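Local coordinates for PnpC (Pseudomonas putida, PDB 3N9T), which probably catalyses the iron(III)-dependent intradiol cleavage of the hydroxyquinol ring by dioxygen, at residues I110-R116 with F169-R175; Q153-G158 with T188-Y194; T233-D239 with L255-Y259. Residues are numbered along the deposited sequence.

Interaction 1 (I110-R116 with F169-R175); sequences IEGMPDR and FGNLRGR
From Phe169 to Arg175 the chain rounds a type II turn into strand 173-177; loop 110-116, extended over 113-116 after Gly112 with its positive phi, lies along it. Phe169 (chi1 t) sets its ring against Met113 and Pro114: Met113 CE is 3.9 Å from Phe169 CE1, and Met113 SD lies 4.7 Å from the Phe169 ring centroid, an oblique Met-aromatic contact. Gly170 opens the turn with positive phi; its O accepts Arg173 N (3.0 Å) and Arg116 NH2 (3.0 Å). Arg173 (m, t, t) extends past Met113, with Met113 SD 3.6 Å from Arg173 CD, until Ile110 CD1 sits over its guanidinium, 3.5 Å from Arg173 CZ. That guanidinium, near the iron ligand Tyr160, bonds Ser161 O and Phe108 O. Arg173 O takes Arg116 NE at 2.8 Å. Gly174 is extended; a CB there would clash with Arg116 CD. Arg175 forms an isolated beta bridge with Asp115 (CA to CA 4.6 Å), which docks the loop preceding strand 129-138 on the edge of strand 173-177: Arg175 N to Pro114 O, 2.9 Å, and Arg116 N to Arg175 O, 2.7 Å. Asp115 OD1 salt-bridges Arg177 and Arg175 NE salt-bridges Asp150. Arg116 (m, t, t) thus gives NE and NH2 to the carbonyls of Gly170 and Arg173, while NH1 bridges to Glu120, fixing the loop to the strand through backbone oxygens.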
loop_
_atom_site.group_PDB
_atom_site.type_symbol
_atom_site.label_atom_id
_atom_site.label_comp_id
_atom_site.label_asym_id
_atom_site.label_seq_id
_atom_site.Cartn_x
_atom_site.Cartn_y
_atom_site.Cartn_z
ATOM N N ILE A 110 23.810 11.810 -9.094
ATOM C CA ILE A 110 24.495 12.663 -8.122
ATOM C C ILE A 110 24.799 14.024 -8.754
ATOM O O ILE A 110 25.325 14.076 -9.876
ATOM C CB ILE A 110 25.792 12.010 -7.548
ATOM C CG1 ILE A 110 25.469 10.690 -6.854
ATOM C CG2 ILE A 110 26.495 12.951 -6.520
ATOM C CD1 ILE A 110 26.720 9.885 -6.488
ATOM N N GLU A 111 24.414 15.094 -8.051
ATOM C CA GLU A 111 24.907 16.469 -8.295
ATOM C C GLU A 111 26.415 16.743 -8.232
ATOM O O GLU A 111 27.202 16.102 -7.482
ATOM C CB GLU A 111 24.257 17.459 -7.305
ATOM C CG GLU A 111 22.774 17.442 -7.345
ATOM C CD GLU A 111 22.233 18.470 -8.298
ATOM O OE1 GLU A 111 22.867 18.704 -9.358
ATOM O OE2 GLU A 111 21.175 19.055 -7.961
ATOM N N GLY A 112 26.786 17.767 -9.000
ATOM C CA GLY A 112 28.131 18.323 -8.969
ATOM C C GLY A 112 29.219 17.454 -9.552
ATOM O O GLY A 112 30.365 17.511 -9.081
ATOM N N MET A 113 28.893 16.671 -10.589
ATOM C CA MET A 113 29.919 15.856 -11.247
ATOM C C MET A 113 30.723 16.706 -12.249
ATOM O O MET A 113 30.239 17.758 -12.669
ATOM C CB MET A 113 29.309 14.585 -11.873
ATOM C CG MET A 113 28.711 13.660 -10.756
ATOM S SD MET A 113 30.037 13.001 -9.735
ATOM C CE MET A 113 29.493 13.372 -8.091
ATOM N N PRO A 114 31.912 16.241 -12.639
ATOM C CA PRO A 114 32.795 17.052 -13.525
ATOM C C PRO A 114 32.187 17.386 -14.894
ATOM O O PRO A 114 31.509 16.515 -15.528
ATOM C CB PRO A 114 34.022 16.148 -13.714
ATOM C CG PRO A 114 33.998 15.172 -12.507
ATOM C CD PRO A 114 32.492 14.917 -12.331
ATOM N N ASP A 115 32.383 18.638 -15.329
ATOM C CA ASP A 115 32.037 19.040 -16.717
ATOM C C ASP A 115 33.125 18.413 -17.621
ATOM O O ASP A 115 34.291 18.704 -17.437
ATOM C CB ASP A 115 32.001 20.561 -16.866
ATOM C CG ASP A 115 30.954 21.175 -16.018
ATOM O OD1 ASP A 115 29.817 21.135 -16.436
ATOM O OD2 ASP A 115 31.289 21.699 -14.935
ATOM N N ARG A 116 32.770 17.510 -18.525
ATOM C CA ARG A 116 33.805 16.820 -19.293
ATOM C C ARG A 116 33.839 17.290 -20.719
ATOM O O ARG A 116 32.775 17.637 -21.280
ATOM C CB ARG A 116 33.575 15.281 -19.249
ATOM C CG ARG A 116 33.439 14.722 -17.832
ATOM C CD ARG A 116 33.697 13.163 -17.840
ATOM N NE ARG A 116 33.621 12.630 -16.458
ATOM C CZ ARG A 116 34.678 12.544 -15.642
ATOM N NH1 ARG A 116 35.868 13.018 -16.029
ATOM N NH2 ARG A 116 34.554 12.007 -14.427
ATOM N N PHE A 169 36.003 9.476 -7.019
ATOM C CA PHE A 169 35.095 10.583 -7.292
ATOM C C PHE A 169 34.909 10.776 -8.805
ATOM O O PHE A 169 35.864 10.824 -9.557
ATOM C CB PHE A 169 35.614 11.911 -6.689
ATOM C CG PHE A 169 34.747 13.082 -7.001
ATOM C CD1 PHE A 169 33.705 13.441 -6.153
ATOM C CD2 PHE A 169 34.969 13.836 -8.157
ATOM C CE1 PHE A 169 32.877 14.528 -6.440
ATOM C CE2 PHE A 169 34.148 14.914 -8.469
ATOM C CZ PHE A 169 33.092 15.269 -7.603
ATOM N N GLY A 170 33.645 10.871 -9.216
ATOM C CA GLY A 170 33.286 11.148 -10.631
ATOM C C GLY A 170 33.379 9.946 -11.552
ATOM O O GLY A 170 33.084 10.056 -12.708
ATOM N N ASN A 171 33.729 8.774 -11.031
ATOM C CA ASN A 171 33.872 7.641 -11.896
ATOM C C ASN A 171 32.551 7.367 -12.619
ATOM O O ASN A 171 31.509 7.314 -11.998
ATOM C CB ASN A 171 34.196 6.416 -11.082
ATOM C CG ASN A 171 34.530 5.239 -11.939
ATOM O OD1 ASN A 171 35.279 5.340 -12.910
ATOM N ND2 ASN A 171 34.025 4.078 -11.534
ATOM N N LEU A 172 32.646 7.175 -13.920
ATOM C CA LEU A 172 31.482 6.801 -14.761
ATOM C C LEU A 172 30.343 7.743 -14.529
ATOM O O LEU A 172 29.172 7.364 -14.670
ATOM C CB LEU A 172 31.098 5.328 -14.494
ATOM C CG LEU A 172 32.174 4.321 -15.012
ATOM C CD1 LEU A 172 31.873 2.925 -14.512
ATOM C CD2 LEU A 172 32.376 4.301 -16.545
ATOM N N ARG A 173 30.679 9.002 -14.197
ATOM C CA ARG A 173 29.705 10.111 -14.250
ATOM C C ARG A 173 30.342 11.294 -14.952
ATOM O O ARG A 173 31.587 11.473 -14.927
ATOM C CB ARG A 173 29.205 10.533 -12.861
ATOM C CG ARG A 173 28.761 9.408 -11.953
ATOM C CD ARG A 173 28.475 9.899 -10.526
ATOM N NE ARG A 173 27.884 8.782 -9.774
ATOM C CZ ARG A 173 26.584 8.518 -9.733
ATOM N NH1 ARG A 173 25.719 9.287 -10.411
ATOM N NH2 ARG A 173 26.148 7.456 -9.041
ATOM N N GLY A 174 29.520 12.069 -15.649
ATOM C CA GLY A 174 30.034 13.316 -16.237
ATOM C C GLY A 174 28.947 14.201 -16.793
ATOM O O GLY A 174 27.871 13.712 -17.149
ATOM N N ARG A 175 29.288 15.477 -16.995
ATOM C CA ARG A 175 28.393 16.407 -17.667
ATOM C C ARG A 175 29.078 16.788 -18.961
ATOM O O ARG A 175 30.073 17.513 -18.948
ATOM C CB ARG A 175 28.217 17.671 -16.809
ATOM C CG ARG A 175 27.610 18.781 -17.605
ATOM C CD ARG A 175 27.026 19.841 -16.672
ATOM N NE ARG A 175 25.695 19.477 -16.169
ATOM C CZ ARG A 175 24.843 20.383 -15.722
ATOM N NH1 ARG A 175 25.224 21.654 -15.739
ATOM N NH2 ARG A 175 23.629 20.042 -15.303
HETATM O O HOH W 1 27.953 22.996 -15.685
HETATM O O HOH W 2 30.686 19.560 -20.301
#

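Interaction 2 (Q153-G158 with T188-Y194). With FE (Fe (III) ion), chain D.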
loop_
_atom_site.group_PDB
_atom_site.type_symbol
_atom_site.label_atom_id
_atom_site.label_comp_id
_atom_site.label_asym_id
_atom_site.label_seq_id
_atom_site.Cartn_x
_atom_site.Cartn_y
_atom_site.Cartn_z
ATOM N N GLN A 153 26.459 5.642 -15.010
ATOM C CA GLN A 153 26.305 4.213 -15.246
ATOM C C GLN A 153 27.030 3.448 -14.131
ATOM O O GLN A 153 27.898 4.015 -13.433
ATOM C CB GLN A 153 26.932 3.828 -16.584
ATOM C CG GLN A 153 28.401 4.011 -16.721
ATOM C CD GLN A 153 28.938 3.423 -18.050
ATOM O OE1 GLN A 153 28.950 4.114 -19.047
ATOM N NE2 GLN A 153 29.331 2.139 -18.058
ATOM N N THR A 154 26.684 2.167 -13.962
ATOM C CA THR A 154 27.367 1.337 -12.947
ATOM C C THR A 154 28.735 0.963 -13.413
ATOM O O THR A 154 29.028 1.008 -14.613
ATOM C CB THR A 154 26.682 -0.009 -12.702
ATOM O OG1 THR A 154 26.423 -0.619 -13.968
ATOM C CG2 THR A 154 25.426 0.142 -11.933
ATOM N N ALA A 155 29.595 0.596 -12.454
ATOM C CA ALA A 155 30.885 -0.002 -12.807
ATOM C C ALA A 155 30.651 -1.492 -13.158
ATOM O O ALA A 155 29.499 -1.961 -13.082
ATOM C CB ALA A 155 31.834 0.135 -11.628
ATOM N N ASP A 156 31.714 -2.207 -13.548
ATOM C CA ASP A 156 31.710 -3.693 -13.641
ATOM C C ASP A 156 31.086 -4.371 -12.404
ATOM O O ASP A 156 30.197 -5.215 -12.567
ATOM C CB ASP A 156 33.116 -4.256 -13.918
ATOM C CG ASP A 156 33.509 -4.231 -15.439
ATOM O OD1 ASP A 156 32.687 -3.773 -16.304
ATOM O OD2 ASP A 156 34.668 -4.674 -15.758
ATOM N N ASN A 157 31.475 -3.972 -11.190
ATOM C CA ASN A 157 30.800 -4.473 -9.979
ATOM C C ASN A 157 29.258 -4.213 -9.878
ATOM O O ASN A 157 28.620 -4.574 -8.889
ATOM C CB ASN A 157 31.551 -4.038 -8.688
ATOM C CG ASN A 157 31.311 -2.568 -8.318
ATOM O OD1 ASN A 157 30.671 -1.833 -9.063
ATOM N ND2 ASN A 157 31.833 -2.135 -7.160
ATOM N N GLY A 158 28.632 -3.623 -10.895
ATOM C CA GLY A 158 27.188 -3.376 -10.778
ATOM C C GLY A 158 26.870 -2.335 -9.723
ATOM O O GLY A 158 25.724 -2.247 -9.254
ATOM N N THR A 188 33.809 5.715 -22.348
ATOM C CA THR A 188 33.421 5.019 -21.156
ATOM C C THR A 188 33.758 3.526 -21.264
ATOM O O THR A 188 34.569 3.096 -22.116
ATOM C CB THR A 188 31.930 5.312 -20.821
ATOM O OG1 THR A 188 31.583 4.804 -19.529
ATOM C CG2 THR A 188 30.912 4.843 -21.916
ATOM N N THR A 189 33.145 2.740 -20.395
ATOM C CA THR A 189 33.170 1.275 -20.615
ATOM C C THR A 189 31.778 0.755 -20.915
ATOM O O THR A 189 30.803 1.418 -20.594
ATOM C CB THR A 189 33.755 0.547 -19.429
ATOM O OG1 THR A 189 33.040 0.900 -18.253
ATOM C CG2 THR A 189 35.281 0.829 -19.289
ATOM N N VAL A 190 31.687 -0.411 -21.574
ATOM C CA VAL A 190 30.410 -0.947 -21.936
ATOM C C VAL A 190 29.638 -1.161 -20.634
ATOM O O VAL A 190 30.143 -1.759 -19.698
ATOM C CB VAL A 190 30.500 -2.253 -22.737
ATOM C CG1 VAL A 190 29.099 -2.774 -23.019
ATOM C CG2 VAL A 190 31.287 -2.061 -24.019
ATOM N N PRO A 191 28.427 -0.602 -20.536
ATOM C CA PRO A 191 27.649 -0.820 -19.283
ATOM C C PRO A 191 27.363 -2.327 -19.086
ATOM O O PRO A 191 27.213 -3.059 -20.078
ATOM C CB PRO A 191 26.370 -0.040 -19.528
ATOM C CG PRO A 191 26.749 0.995 -20.571
ATOM C CD PRO A 191 27.735 0.258 -21.488
ATOM N N VAL A 192 27.300 -2.773 -17.842
ATOM C CA VAL A 192 26.924 -4.166 -17.522
ATOM C C VAL A 192 25.585 -4.233 -16.734
ATOM O O VAL A 192 25.207 -3.293 -16.013
ATOM C CB VAL A 192 28.077 -4.921 -16.775
ATOM C CG1 VAL A 192 29.474 -4.691 -17.493
ATOM C CG2 VAL A 192 28.233 -4.396 -15.362
ATOM N N CYS A 193 24.833 -5.334 -16.934
ATOM C CA CYS A 193 23.580 -5.582 -16.172
ATOM C C CYS A 193 23.903 -5.751 -14.669
ATOM O O CYS A 193 25.034 -6.128 -14.296
ATOM C CB CYS A 193 22.832 -6.783 -16.766
ATOM S SG CYS A 193 23.777 -8.304 -16.822
ATOM N N TYR A 194 22.952 -5.464 -13.797
ATOM C CA TYR A 194 23.201 -5.565 -12.366
ATOM C C TYR A 194 21.836 -5.833 -11.696
ATOM O O TYR A 194 20.820 -5.490 -12.314
ATOM C CB TYR A 194 23.850 -4.273 -11.839
ATOM C CG TYR A 194 22.997 -3.013 -12.035
ATOM C CD1 TYR A 194 23.187 -2.190 -13.136
ATOM C CD2 TYR A 194 22.053 -2.617 -11.088
ATOM C CE1 TYR A 194 22.463 -1.017 -13.310
ATOM C CE2 TYR A 194 21.296 -1.445 -11.262
ATOM C CZ TYR A 194 21.492 -0.636 -12.382
ATOM O OH TYR A 194 20.783 0.570 -12.611
HETATM FE FE FE D . 20.720 2.480 -13.616
HETATM O O HOH W 3 32.425 -3.215 -19.514
HETATM O O HOH W 4 19.314 3.213 -12.203
#
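An iron ligand has a threonine methyl lying on its ring: Thr154 CG2 is 3.7 Å from the centroid of the Tyr194 ring, over its face, in a CH-pi contact, while Tyr194 OH binds the Fe(III) ion at 2.2 Å. Tyr160, His218 and His220 are the other protein ligands, and water 4 sits 2.1 Å from FE. The tyrosine and histidine pairs are the signature of the intradiol dioxygenases.

Neither segment runs as a strand beside the other; the loop 153-158 leaves strand 148-152 and meets the chain as it leaves strand 183-189. At the other side of the contact, Gln153 reaches across in an extended side chain (chi2 t) and uses both ends of its amide: OE1 accepts from Thr188 OG1 at 2.8 Å and NE2 donates to Thr189 O at 3.0 Å. Gln153 NE2 also lies 3.6 Å from Pro191 CA, so the amide rests against Pro191, three residues before Tyr194.

Val192 packs with CG2 3.6 Å from Ala155 O and 3.5 Å from Asp156 O, tucked against the type I turn of Ala155 to Gly158, closed by Gly158 N to Ala155 O at 2.9 Å. Water 3 donates to Val190 O (2.7 Å) and, at a longer 3.3 Å, to Asp156 OD1. Gly158, with positive phi, brings its CA within 3.6 Å of Tyr194 CB, where a side chain would collide. Gln153 thus ties loop 153-158 to the end of strand 183-189, while Thr154 and Gly158 pack on Tyr194 itself, whose hydroxyl oxygen is an iron ligand and is also modelled linked to a citrate, probably from the crystallisation liquor.

Interaction 3 (T233-D239 with L255-Y259); sequences THLFNSD and LQVKY
Leu255 lies along the edge of strand 231-237, its side chain (m, t) spanning Thr233 to Phe236: Leu255 CD1 is 3.3 Å from Thr233 OG1, which is hydrogen-bonded to Glu101 O, Leu255 CB is 3.4 Å from His234 O, and Phe236 CD2 is 3.9 Å from Leu255 CB. His234 O is buried here without a hydrogen-bonding partner.

The segments form a parallel pair within the mostly antiparallel mixed sheet of the intradiol dioxygenase domain, end-to-end directions 44° apart, with Phe236 opposite Gln256 (CA to CA 4.6 Å) and Asn237 opposite Val257 (CA to CA 5.5 Å). Three bonds zigzag between them: Phe236 N to Leu255 O at 2.6 Å, Val257 N to Phe236 O at 2.9 Å, and Ser238 N to Val257 O at 2.9 Å. Phe236 and Gln256, both chi1 m, share one face of the sheet. Val257 (chi1 p) brings CG1 to 4.1 Å from Leu235 CB. Asn237 OD1 approaches Tyr259 CE1 at 3.4 Å while Asn237 ND2 bonds Pro191 O. At the exposed end Lys258 NZ makes a salt bridge to Asp239 OD2 (3.2 Å), and water 5 links that Asp239 OD2 to Tyr259 N.

Strand 231-237 also pairs with strand 214-224, and the His234 ring meets those of the iron ligands His218 and His220. Regular backbone bonding thus holds a strand of the metal-site sheet in register, and the charged pair closes it where it reaches solvent.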
loop_
_atom_site.group_PDB
_atom_site.type_symbol
_atom_site.label_atom_id
_atom_site.label_comp_id
_atom_site.label_asym_id
_atom_site.label_seq_id
_atom_site.Cartn_x
_atom_site.Cartn_y
_atom_site.Cartn_z
ATOM N N THR A 233 16.266 9.867 -19.418
ATOM C CA THR A 233 15.955 8.605 -20.113
ATOM C C THR A 233 17.101 7.635 -19.827
ATOM O O THR A 233 17.971 7.970 -19.011
ATOM C CB THR A 233 15.667 8.837 -21.624
ATOM O OG1 THR A 233 15.065 7.653 -22.174
ATOM C CG2 THR A 233 16.963 9.242 -22.414
ATOM N N HIS A 234 17.079 6.444 -20.442
ATOM C CA HIS A 234 18.185 5.419 -20.319
ATOM C C HIS A 234 18.447 5.021 -21.784
ATOM O O HIS A 234 17.490 5.041 -22.597
ATOM C CB HIS A 234 17.679 4.092 -19.703
ATOM C CG HIS A 234 17.253 4.134 -18.275
ATOM N ND1 HIS A 234 17.420 3.061 -17.431
ATOM C CD2 HIS A 234 16.601 5.070 -17.563
ATOM C CE1 HIS A 234 16.897 3.350 -16.257
ATOM N NE2 HIS A 234 16.387 4.557 -16.326
ATOM N N LEU A 235 19.695 4.650 -22.132
ATOM C CA LEU A 235 20.001 3.936 -23.421
ATOM C C LEU A 235 20.385 2.536 -23.005
ATOM O O LEU A 235 21.280 2.343 -22.134
ATOM C CB LEU A 235 21.212 4.571 -24.145
ATOM C CG LEU A 235 20.873 5.946 -24.754
ATOM C CD1 LEU A 235 22.019 6.305 -25.762
ATOM C CD2 LEU A 235 19.441 5.945 -25.498
ATOM N N PHE A 236 19.688 1.541 -23.517
ATOM C CA PHE A 236 19.921 0.162 -23.055
ATOM C C PHE A 236 20.727 -0.567 -24.113
ATOM O O PHE A 236 20.399 -0.413 -25.292
ATOM C CB PHE A 236 18.592 -0.598 -22.931
ATOM C CG PHE A 236 17.690 -0.065 -21.830
ATOM C CD1 PHE A 236 17.833 -0.546 -20.549
ATOM C CD2 PHE A 236 16.747 0.943 -22.087
ATOM C CE1 PHE A 236 17.031 -0.067 -19.515
ATOM C CE2 PHE A 236 15.964 1.426 -21.050
ATOM C CZ PHE A 236 16.117 0.904 -19.775
ATOM N N ASN A 237 21.693 -1.420 -23.703
ATOM C CA ASN A 237 22.470 -2.222 -24.675
ATOM C C ASN A 237 21.536 -3.176 -25.444
ATOM O O ASN A 237 20.862 -4.015 -24.857
ATOM C CB ASN A 237 23.587 -3.089 -24.035
ATOM C CG ASN A 237 24.526 -2.300 -23.092
ATOM O OD1 ASN A 237 24.190 -1.214 -22.599
ATOM N ND2 ASN A 237 25.662 -2.905 -22.767
ATOM N N SER A 238 21.576 -3.088 -26.752
ATOM C CA SER A 238 20.757 -3.949 -27.642
ATOM C C SER A 238 20.893 -5.446 -27.400
ATOM O O SER A 238 20.002 -6.265 -27.744
ATOM C CB SER A 238 21.272 -3.781 -29.080
ATOM O OG SER A 238 20.339 -3.017 -29.735
ATOM N N ASP A 239 22.009 -5.855 -26.896
ATOM C CA ASP A 239 22.139 -7.293 -26.894
ATOM C C ASP A 239 21.810 -7.982 -25.583
ATOM O O ASP A 239 22.150 -9.157 -25.407
ATOM C CB ASP A 239 23.527 -7.669 -27.472
ATOM C CG ASP A 239 23.616 -7.342 -28.980
ATOM O OD1 ASP A 239 22.623 -7.708 -29.698
ATOM O OD2 ASP A 239 24.616 -6.676 -29.436
ATOM N N LEU A 255 14.786 3.014 -27.082
ATOM C CA LEU A 255 15.933 3.398 -26.184
ATOM C C LEU A 255 17.059 2.356 -26.207
ATOM O O LEU A 255 17.953 2.360 -25.340
ATOM C CB LEU A 255 15.402 3.515 -24.731
ATOM C CG LEU A 255 14.328 4.610 -24.592
ATOM C CD1 LEU A 255 13.865 4.704 -23.119
ATOM C CD2 LEU A 255 14.858 5.979 -25.081
ATOM N N GLN A 256 16.983 1.405 -27.140
ATOM C CA GLN A 256 17.981 0.384 -27.255
ATOM C C GLN A 256 19.005 0.920 -28.248
ATOM O O GLN A 256 18.695 1.653 -29.204
ATOM C CB GLN A 256 17.381 -0.923 -27.801
ATOM C CG GLN A 256 16.201 -1.412 -27.020
ATOM C CD GLN A 256 15.637 -2.718 -27.523
ATOM O OE1 GLN A 256 16.243 -3.415 -28.366
ATOM N NE2 GLN A 256 14.494 -3.093 -26.957
ATOM N N VAL A 257 20.252 0.621 -27.999
ATOM C CA VAL A 257 21.275 1.067 -28.932
ATOM C C VAL A 257 22.307 -0.080 -29.013
ATOM O O VAL A 257 22.672 -0.685 -27.995
ATOM C CB VAL A 257 21.913 2.413 -28.449
ATOM C CG1 VAL A 257 22.740 2.204 -27.125
ATOM C CG2 VAL A 257 22.728 2.979 -29.540
ATOM N N LYS A 258 22.777 -0.360 -30.216
ATOM C CA LYS A 258 23.776 -1.372 -30.460
ATOM C C LYS A 258 25.230 -0.919 -30.150
ATOM O O LYS A 258 25.689 0.101 -30.643
ATOM C CB LYS A 258 23.633 -1.746 -31.946
ATOM C CG LYS A 258 24.673 -2.760 -32.465
ATOM C CD LYS A 258 24.350 -4.174 -32.091
ATOM C CE LYS A 258 25.144 -5.099 -33.048
ATOM N NZ LYS A 258 25.037 -6.525 -32.609
ATOM N N TYR A 259 25.937 -1.654 -29.315
ATOM C CA TYR A 259 27.355 -1.415 -29.129
ATOM C C TYR A 259 28.151 -2.226 -30.207
ATOM O O TYR A 259 28.419 -3.396 -29.998
ATOM C CB TYR A 259 27.787 -1.757 -27.720
ATOM C CG TYR A 259 27.356 -0.718 -26.686
ATOM C CD1 TYR A 259 26.035 -0.625 -26.276
ATOM C CD2 TYR A 259 28.289 0.120 -26.106
ATOM C CE1 TYR A 259 25.620 0.336 -25.306
ATOM C CE2 TYR A 259 27.918 1.083 -25.151
ATOM C CZ TYR A 259 26.579 1.191 -24.760
ATOM O OH TYR A 259 26.283 2.116 -23.805
HETATM O O HOH W 5 24.882 -4.180 -28.026
#

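How the interactions relate
All three contacts reach the same mixed sheet of the catalytic domain, and interaction 2 stands between the other two. It touches interaction 1 through Leu172, whose O is 3.2 Å from Gln153 N, a probable hydrogen bond, while Leu172 CD2 packs 3.1 Å from Thr188 OG1. It touches interaction 3 where Pro191 O lies 3.1 Å from Asn237 ND2, also a probable hydrogen bond, and Pro191 CD meets Tyr259 OH at 3.3 Å. Interactions 1 and 3 stay about 10 Å apart at their nearest atoms. They lie at increasing distance from the iron: Tyr194 of interaction 2 binds it directly. The side chain of His234 is about 5 Å from the Fe(III) ion. The side chain of Arg173 is about 9 Å from the Fe(III) ion.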